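PDB 6B4E: mRNA export factor GLE1 from Saccharomyces cerevisiae, which serves as a component of the nuclear pore complex in mRNA export, binding inositol hexakisphosphate and acting as an enzyme activator. Local coordinates for residues P204-C216 / F242-L256. Numbering follows the deposited sequence.
Sequences PIALSWHILARIC and FLQAYGNQASKLLIL
W209 and L253 interlock as reciprocal knobs-into-holes between helix 206-216 and helix 225-264, in the all-helical C-terminal part of GLE1. The local axes approach to 10.4 Å, with 40° between their directions. W209 has the most surface buried here, seated among F242, Y246, A250 and L253. Its CG lies anti to the backbone N, which carries the indole across to helix 225-264. L253 CD2 stands over the centre of the six-membered ring, 3.7 Å from the centroid and 3° off the normal, a nearly ideal CH-pi contact. On Y246 the geometry reverses: the indole presents its edge to the phenol face in a T-shaped pair, planes at 73°. F242 completes the aromatic cluster rim to rim, its CZ 3.5 Å from W209 CE3. Were W209 an alanine, L253 CD2 would probably lose its aromatic face, Y246 its edge-on partner, and a gap would be likely to open between the helices. The indole NE1 is hydrogen-bonded to the backbone of a chain of another protein, so the cluster also borders an intermolecular interface. L253 in turn enters the hole formed by W209, L212, A213 and C216; its CD2 lies 3.7 Å from L212 CB, while its other methyl, CD1, packs 4.0 Å from C216 SG.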
ATOM      1  N   PRO A 204      10.072  -1.162  -3.119  1.00 32.56           N
ATOM      2  CA  PRO A 204      10.716  -2.373  -2.592  1.00 27.80           C
ATOM      3  C   PRO A 204      10.361  -2.631  -1.131  1.00 27.23           C
ATOM      4  O   PRO A 204       9.607  -1.890  -0.501  1.00 29.19           O
ATOM      5  CB  PRO A 204      12.205  -2.055  -2.781  1.00 27.91           C
ATOM      6  CG  PRO A 204      12.271  -0.568  -2.585  1.00 37.03           C
ATOM      7  CD  PRO A 204      11.034  -0.051  -3.281  1.00 37.64           C
ATOM      8  N   ILE A 205      10.918  -3.726  -0.600  1.00 25.94           N
ATOM      9  CA  ILE A 205      10.510  -4.223   0.708  1.00 25.65           C
ATOM     10  C   ILE A 205      10.829  -3.218   1.811  1.00 21.19           C
ATOM     11  O   ILE A 205      10.169  -3.207   2.849  1.00 24.21           O
ATOM     12  CB  ILE A 205      11.151  -5.611   0.958  1.00 28.53           C
ATOM     13  CG1 ILE A 205      10.568  -6.282   2.200  1.00 26.60           C
ATOM     14  CG2 ILE A 205      12.677  -5.539   1.102  1.00 25.88           C
ATOM     15  CD1 ILE A 205       9.154  -6.693   2.046  1.00 27.33           C
ATOM     16  N   ALA A 206      11.821  -2.341   1.595  1.00 25.91           N
ATOM     17  CA  ALA A 206      12.093  -1.276   2.556  1.00 30.10           C
ATOM     18  C   ALA A 206      10.837  -0.480   2.886  1.00 24.93           C
ATOM     19  O   ALA A 206      10.708   0.043   3.994  1.00 26.23           O
ATOM     20  CB  ALA A 206      13.170  -0.329   2.004  1.00 27.50           C
ATOM     21  N   LEU A 207       9.916  -0.351   1.930  1.00 24.54           N
ATOM     22  CA  LEU A 207       8.735   0.470   2.167  1.00 28.46           C
ATOM     23  C   LEU A 207       7.795  -0.180   3.170  1.00 24.31           C
ATOM     24  O   LEU A 207       7.042   0.526   3.850  1.00 27.02           O
ATOM     25  CB  LEU A 207       8.013   0.738   0.851  1.00 28.77           C
ATOM     26  CG  LEU A 207       8.857   1.442  -0.221  1.00 33.53           C
ATOM     27  CD1 LEU A 207       7.960   1.866  -1.369  1.00 34.89           C
ATOM     28  CD2 LEU A 207       9.609   2.638   0.344  1.00 32.00           C
ATOM     29  N   SER A 208       7.819  -1.518   3.270  1.00 22.29           N
ATOM     30  CA  SER A 208       7.104  -2.206   4.335  1.00 21.52           C
ATOM     31  C   SER A 208       7.753  -1.962   5.683  1.00 26.92           C
ATOM     32  O   SER A 208       7.048  -1.822   6.687  1.00 26.78           O
ATOM     33  CB  SER A 208       7.034  -3.715   4.075  1.00 27.57           C
ATOM     34  OG  SER A 208       5.968  -4.043   3.204  1.00 24.95           O
ATOM     35  N   TRP A 209       9.093  -1.947   5.746  1.00 23.41           N
ATOM     36  CA  TRP A 209       9.738  -1.554   6.991  1.00 23.96           C
ATOM     37  C   TRP A 209       9.258  -0.170   7.427  1.00 19.76           C
ATOM     38  O   TRP A 209       8.888   0.019   8.590  1.00 26.26           O
ATOM     39  CB  TRP A 209      11.271  -1.587   6.859  1.00 23.11           C
ATOM     40  CG  TRP A 209      11.946  -1.264   8.163  1.00 23.05           C
ATOM     41  CD1 TRP A 209      12.152  -0.021   8.684  1.00 27.71           C
ATOM     42  CD2 TRP A 209      12.503  -2.188   9.112  1.00 22.59           C
ATOM     43  NE1 TRP A 209      12.775  -0.106   9.893  1.00 25.48           N
ATOM     44  CE2 TRP A 209      13.000  -1.424  10.190  1.00 22.28           C
ATOM     45  CE3 TRP A 209      12.612  -3.574   9.164  1.00 22.66           C
ATOM     46  CZ2 TRP A 209      13.595  -1.997  11.306  1.00 25.52           C
ATOM     47  CZ3 TRP A 209      13.214  -4.148  10.277  1.00 20.51           C
ATOM     48  CH2 TRP A 209      13.699  -3.359  11.332  1.00 21.83           C
ATOM     49  N   HIS A 210       9.171   0.787   6.488  1.00 22.25           N
ATOM     50  CA  HIS A 210       8.762   2.146   6.853  1.00 26.76           C
ATOM     51  C   HIS A 210       7.386   2.155   7.500  1.00 25.03           C
ATOM     52  O   HIS A 210       7.150   2.884   8.472  1.00 32.45           O
ATOM     53  CB  HIS A 210       8.710   3.073   5.634  1.00 27.97           C
ATOM     54  CG  HIS A 210      10.032   3.330   4.983  1.00 25.76           C
ATOM     55  ND1 HIS A 210      11.228   3.288   5.667  1.00 31.04           N
ATOM     56  CD2 HIS A 210      10.340   3.652   3.705  1.00 34.08           C
ATOM     57  CE1 HIS A 210      12.220   3.547   4.832  1.00 34.84           C
ATOM     58  NE2 HIS A 210      11.707   3.785   3.636  1.00 32.13           N
ATOM     59  N   ILE A 211       6.450   1.387   6.945  1.00 26.66           N
ATOM     60  CA  ILE A 211       5.085   1.381   7.467  1.00 23.10           C
ATOM     61  C   ILE A 211       5.070   0.932   8.914  1.00 28.11           C
ATOM     62  O   ILE A 211       4.465   1.585   9.773  1.00 26.93           O
ATOM     63  CB  ILE A 211       4.182   0.477   6.611  1.00 25.25           C
ATOM     64  CG1 ILE A 211       4.011   1.079   5.221  1.00 26.73           C
ATOM     65  CG2 ILE A 211       2.808   0.296   7.289  1.00 24.44           C
ATOM     66  CD1 ILE A 211       3.361   0.143   4.216  1.00 24.54           C
ATOM     67  N   LEU A 212       5.703  -0.213   9.197  1.00 24.14           N
ATOM     68  CA  LEU A 212       5.661  -0.764  10.544  1.00 24.03           C
ATOM     69  C   LEU A 212       6.396   0.142  11.519  1.00 21.91           C
ATOM     70  O   LEU A 212       5.913   0.384  12.630  1.00 25.13           O
ATOM     71  CB  LEU A 212       6.256  -2.178  10.550  1.00 22.53           C
ATOM     72  CG  LEU A 212       5.263  -3.318  10.234  1.00 21.79           C
ATOM     73  CD1 LEU A 212       4.649  -3.175   8.849  1.00 23.36           C
ATOM     74  CD2 LEU A 212       5.922  -4.685  10.383  1.00 25.05           C
ATOM     75  N   ALA A 213       7.577   0.630  11.128  1.00 22.64           N
ATOM     76  CA  ALA A 213       8.353   1.493  12.007  1.00 24.66           C
ATOM     77  C   ALA A 213       7.603   2.774  12.325  1.00 27.00           C
ATOM     78  O   ALA A 213       7.600   3.228  13.471  1.00 31.71           O
ATOM     79  CB  ALA A 213       9.704   1.824  11.368  1.00 30.42           C
ATOM     80  N   ARG A 214       7.005   3.396  11.311  1.00 30.96           N
ATOM     81  CA  ARG A 214       6.371   4.695  11.510  1.00 29.40           C
ATOM     82  C   ARG A 214       5.121   4.584  12.367  1.00 29.05           C
ATOM     83  O   ARG A 214       4.835   5.480  13.174  1.00 30.77           O
ATOM     84  CB  ARG A 214       6.042   5.317  10.156  1.00 28.57           C
ATOM     85  CG  ARG A 214       7.318   5.761   9.440  1.00 29.77           C
ATOM     86  CD  ARG A 214       7.090   6.108   7.989  1.00 33.02           C
ATOM     87  NE  ARG A 214       8.370   6.429   7.376  1.00 30.93           N
ATOM     88  CZ  ARG A 214       8.567   6.687   6.092  1.00 27.40           C
ATOM     89  NH1 ARG A 214       7.556   6.720   5.239  1.00 30.39           N
ATOM     90  NH2 ARG A 214       9.801   6.911   5.664  1.00 33.40           N
ATOM     91  N   ILE A 215       4.340   3.519  12.177  1.00 27.60           N
ATOM     92  CA  ILE A 215       3.189   3.300  13.041  1.00 25.94           C
ATOM     93  C   ILE A 215       3.650   3.045  14.471  1.00 29.06           C
ATOM     94  O   ILE A 215       3.088   3.594  15.421  1.00 28.79           O
ATOM     95  CB  ILE A 215       2.318   2.151  12.493  1.00 28.36           C
ATOM     96  CG1 ILE A 215       1.661   2.586  11.174  1.00 25.93           C
ATOM     97  CG2 ILE A 215       1.246   1.779  13.506  1.00 27.51           C
ATOM     98  CD1 ILE A 215       0.857   1.489  10.471  1.00 28.84           C
ATOM     99  N   CYS A 216       4.713   2.252  14.647  1.00 25.22           N
ATOM    100  CA  CYS A 216       5.240   2.039  15.990  1.00 26.88           C
ATOM    101  C   CYS A 216       5.806   3.311  16.605  1.00 27.54           C
ATOM    102  O   CYS A 216       5.939   3.382  17.830  1.00 29.39           O
ATOM    103  CB  CYS A 216       6.317   0.968  15.975  1.00 30.69           C
ATOM    104  SG  CYS A 216       5.636  -0.698  15.805  1.00 30.21           S
ATOM    105  N   PHE A 242       8.807 -10.603   4.731  1.00 19.00           N
ATOM    106  CA  PHE A 242       9.467  -9.603   5.568  1.00 21.07           C
ATOM    107  C   PHE A 242      10.509 -10.259   6.461  1.00 16.68           C
ATOM    108  O   PHE A 242      11.628  -9.761   6.600  1.00 19.45           O
ATOM    109  CB  PHE A 242       8.403  -8.888   6.403  1.00 19.75           C
ATOM    110  CG  PHE A 242       8.879  -7.650   7.135  1.00 18.94           C
ATOM    111  CD1 PHE A 242       9.244  -6.506   6.442  1.00 23.06           C
ATOM    112  CD2 PHE A 242       8.878  -7.616   8.519  1.00 18.28           C
ATOM    113  CE1 PHE A 242       9.641  -5.373   7.117  1.00 23.92           C
ATOM    114  CE2 PHE A 242       9.286  -6.482   9.199  1.00 19.84           C
ATOM    115  CZ  PHE A 242       9.657  -5.358   8.494  1.00 23.50           C
ATOM    116  N   LEU A 243      10.158 -11.401   7.049  1.00 19.56           N
ATOM    117  CA  LEU A 243      11.120 -12.174   7.827  1.00 20.93           C
ATOM    118  C   LEU A 243      12.283 -12.666   6.973  1.00 22.55           C
ATOM    119  O   LEU A 243      13.429 -12.711   7.444  1.00 19.45           O
ATOM    120  CB  LEU A 243      10.415 -13.361   8.495  1.00 18.30           C
ATOM    121  CG  LEU A 243       9.504 -12.978   9.649  1.00 19.47           C
ATOM    122  CD1 LEU A 243       8.583 -14.135   9.981  1.00 21.04           C
ATOM    123  CD2 LEU A 243      10.318 -12.623  10.855  1.00 21.29           C
ATOM    124  N   GLN A 244      12.007 -13.086   5.736  1.00 18.68           N
ATOM    125  CA  GLN A 244      13.084 -13.481   4.830  1.00 19.25           C
ATOM    126  C   GLN A 244      14.048 -12.335   4.602  1.00 21.47           C
ATOM    127  O   GLN A 244      15.273 -12.533   4.547  1.00 21.80           O
ATOM    128  CB  GLN A 244      12.506 -13.957   3.498  1.00 24.65           C
ATOM    129  CG  GLN A 244      11.736 -15.253   3.647  1.00 23.91           C
ATOM    130  CD  GLN A 244      10.939 -15.649   2.408  1.00 25.15           C
ATOM    131  OE1 GLN A 244      10.802 -14.894   1.446  1.00 26.48           O
ATOM    132  NE2 GLN A 244      10.364 -16.833   2.460  1.00 30.09           N
ATOM    133  N   ALA A 245      13.510 -11.127   4.473  1.00 19.89           N
ATOM    134  CA  ALA A 245      14.329  -9.981   4.102  1.00 20.38           C
ATOM    135  C   ALA A 245      15.179  -9.505   5.272  1.00 22.49           C
ATOM    136  O   ALA A 245      16.360  -9.193   5.093  1.00 24.56           O
ATOM    137  CB  ALA A 245      13.438  -8.843   3.607  1.00 21.94           C
ATOM    138  N   TYR A 246      14.594  -9.405   6.471  1.00 19.10           N
ATOM    139  CA  TYR A 246      15.270  -8.741   7.583  1.00 17.91           C
ATOM    140  C   TYR A 246      15.452  -9.613   8.822  1.00 23.36           C
ATOM    141  O   TYR A 246      15.904  -9.095   9.854  1.00 21.82           O
ATOM    142  CB  TYR A 246      14.509  -7.457   7.961  1.00 20.52           C
ATOM    143  CG  TYR A 246      14.372  -6.445   6.844  1.00 23.98           C
ATOM    144  CD1 TYR A 246      15.472  -5.860   6.267  1.00 22.44           C
ATOM    145  CD2 TYR A 246      13.106  -6.057   6.375  1.00 25.34           C
ATOM    146  CE1 TYR A 246      15.340  -4.923   5.231  1.00 21.45           C
ATOM    147  CE2 TYR A 246      12.974  -5.126   5.352  1.00 26.17           C
ATOM    148  CZ  TYR A 246      14.087  -4.567   4.782  1.00 25.53           C
ATOM    149  OH  TYR A 246      13.960  -3.633   3.765  1.00 29.02           O
ATOM    150  N   GLY A 247      15.075 -10.892   8.762  1.00 19.80           N
ATOM    151  CA  GLY A 247      15.445 -11.851   9.798  1.00 23.13           C
ATOM    152  C   GLY A 247      15.131 -11.403  11.211  1.00 18.57           C
ATOM    153  O   GLY A 247      13.976 -11.086  11.554  1.00 20.19           O
ATOM    154  N   ASN A 248      16.162 -11.423  12.068  1.00 18.86           N
ATOM    155  CA  ASN A 248      15.962 -11.112  13.480  1.00 18.66           C
ATOM    156  C   ASN A 248      15.437  -9.695  13.676  1.00 23.23           C
ATOM    157  O   ASN A 248      14.724  -9.428  14.651  1.00 22.99           O
ATOM    158  CB  ASN A 248      17.272 -11.310  14.264  1.00 17.37           C
ATOM    159  CG  ASN A 248      18.321 -10.283  13.925  1.00 22.94           C
ATOM    160  OD1 ASN A 248      18.678 -10.083  12.757  1.00 23.16           O
ATOM    161  ND2 ASN A 248      18.839  -9.622  14.953  1.00 23.17           N
ATOM    162  N   GLN A 249      15.784  -8.771  12.779  1.00 18.80           N
ATOM    163  CA  GLN A 249      15.306  -7.399  12.916  1.00 19.27           C
ATOM    164  C   GLN A 249      13.840  -7.297  12.533  1.00 23.32           C
ATOM    165  O   GLN A 249      13.050  -6.634  13.220  1.00 19.69           O
ATOM    166  CB  GLN A 249      16.171  -6.457  12.075  1.00 19.13           C
ATOM    167  CG  GLN A 249      17.667  -6.582  12.364  1.00 21.71           C
ATOM    168  CD  GLN A 249      18.070  -6.054  13.745  1.00 25.70           C
ATOM    169  OE1 GLN A 249      17.239  -5.551  14.501  1.00 20.95           O
ATOM    170  NE2 GLN A 249      19.357  -6.165  14.069  1.00 26.36           N
ATOM    171  N   ALA A 250      13.445  -7.980  11.463  1.00 20.37           N
ATOM    172  CA  ALA A 250      12.021  -8.140  11.191  1.00 21.68           C
ATOM    173  C   ALA A 250      11.309  -8.742  12.387  1.00 18.22           C
ATOM    174  O   ALA A 250      10.224  -8.285  12.762  1.00 19.84           O
ATOM    175  CB  ALA A 250      11.806  -9.032   9.975  1.00 26.17           C
ATOM    176  N   SER A 251      11.905  -9.757  13.008  1.00 17.35           N
ATOM    177  CA  SER A 251      11.244 -10.423  14.131  1.00 16.62           C
ATOM    178  C   SER A 251      11.018  -9.466  15.287  1.00 21.08           C
ATOM    179  O   SER A 251       9.959  -9.486  15.915  1.00 19.06           O
ATOM    180  CB  SER A 251      12.064 -11.621  14.608  1.00 19.98           C
ATOM    181  OG  SER A 251      12.167 -12.620  13.604  1.00 22.46           O
ATOM    182  N   LYS A 252      12.014  -8.641  15.610  1.00 18.31           N
ATOM    183  CA  LYS A 252      11.822  -7.648  16.663  1.00 20.41           C
ATOM    184  C   LYS A 252      10.661  -6.719  16.331  1.00 18.21           C
ATOM    185  O   LYS A 252       9.901  -6.316  17.220  1.00 20.12           O
ATOM    186  CB  LYS A 252      13.097  -6.832  16.864  1.00 19.06           C
ATOM    187  CG  LYS A 252      14.241  -7.652  17.449  1.00 21.67           C
ATOM    188  CD  LYS A 252      15.607  -7.062  17.132  1.00 26.27           C
ATOM    189  CE  LYS A 252      15.761  -5.654  17.647  1.00 22.51           C
ATOM    190  NZ  LYS A 252      17.139  -5.118  17.367  1.00 22.98           N
ATOM    191  N   LEU A 253      10.508  -6.359  15.056  1.00 20.22           N
ATOM    192  CA  LEU A 253       9.465  -5.405  14.703  1.00 25.35           C
ATOM    193  C   LEU A 253       8.097  -6.076  14.695  1.00 27.29           C
ATOM    194  O   LEU A 253       7.096  -5.448  15.067  1.00 21.70           O
ATOM    195  CB  LEU A 253       9.805  -4.762  13.351  1.00 24.90           C
ATOM    196  CG  LEU A 253       8.982  -3.560  12.892  1.00 28.36           C
ATOM    197  CD1 LEU A 253       8.722  -2.581  14.019  1.00 25.13           C
ATOM    198  CD2 LEU A 253       9.700  -2.876  11.759  1.00 25.74           C
ATOM    199  N   LEU A 254       8.029  -7.353  14.302  1.00 17.69           N
ATOM    200  CA  LEU A 254       6.762  -8.081  14.394  1.00 19.74           C
ATOM    201  C   LEU A 254       6.332  -8.254  15.840  1.00 21.04           C
ATOM    202  O   LEU A 254       5.137  -8.152  16.159  1.00 19.46           O
ATOM    203  CB  LEU A 254       6.863  -9.450  13.719  1.00 22.12           C
ATOM    204  CG  LEU A 254       7.089  -9.465  12.202  1.00 20.56           C
ATOM    205  CD1 LEU A 254       6.866 -10.900  11.711  1.00 18.58           C
ATOM    206  CD2 LEU A 254       6.182  -8.515  11.475  1.00 21.63           C
ATOM    207  N   ILE A 255       7.284  -8.536  16.733  1.00 20.10           N
ATOM    208  CA  ILE A 255       6.961  -8.599  18.155  1.00 19.52           C
ATOM    209  C   ILE A 255       6.462  -7.244  18.642  1.00 23.77           C
ATOM    210  O   ILE A 255       5.538  -7.161  19.457  1.00 23.01           O
ATOM    211  CB  ILE A 255       8.184  -9.082  18.954  1.00 20.44           C
ATOM    212  CG1 ILE A 255       8.506 -10.533  18.565  1.00 20.04           C
ATOM    213  CG2 ILE A 255       7.956  -8.936  20.466  1.00 23.84           C
ATOM    214  CD1 ILE A 255       9.829 -11.025  19.042  1.00 23.02           C
ATOM    215  N   LEU A 256       7.073  -6.160  18.169  1.00 19.28           N
ATOM    216  CA  LEU A 256       6.676  -4.841  18.638  1.00 21.83           C
ATOM    217  C   LEU A 256       5.237  -4.540  18.238  1.00 23.52           C
ATOM    218  O   LEU A 256       4.450  -4.070  19.065  1.00 23.15           O
ATOM    219  CB  LEU A 256       7.632  -3.774  18.111  1.00 20.93           C
ATOM    220  CG  LEU A 256       7.458  -2.392  18.749  1.00 27.43           C
ATOM    221  CD1 LEU A 256       7.823  -2.399  20.249  1.00 30.47           C
ATOM    222  CD2 LEU A 256       8.306  -1.406  18.029  1.00 23.01           C
TER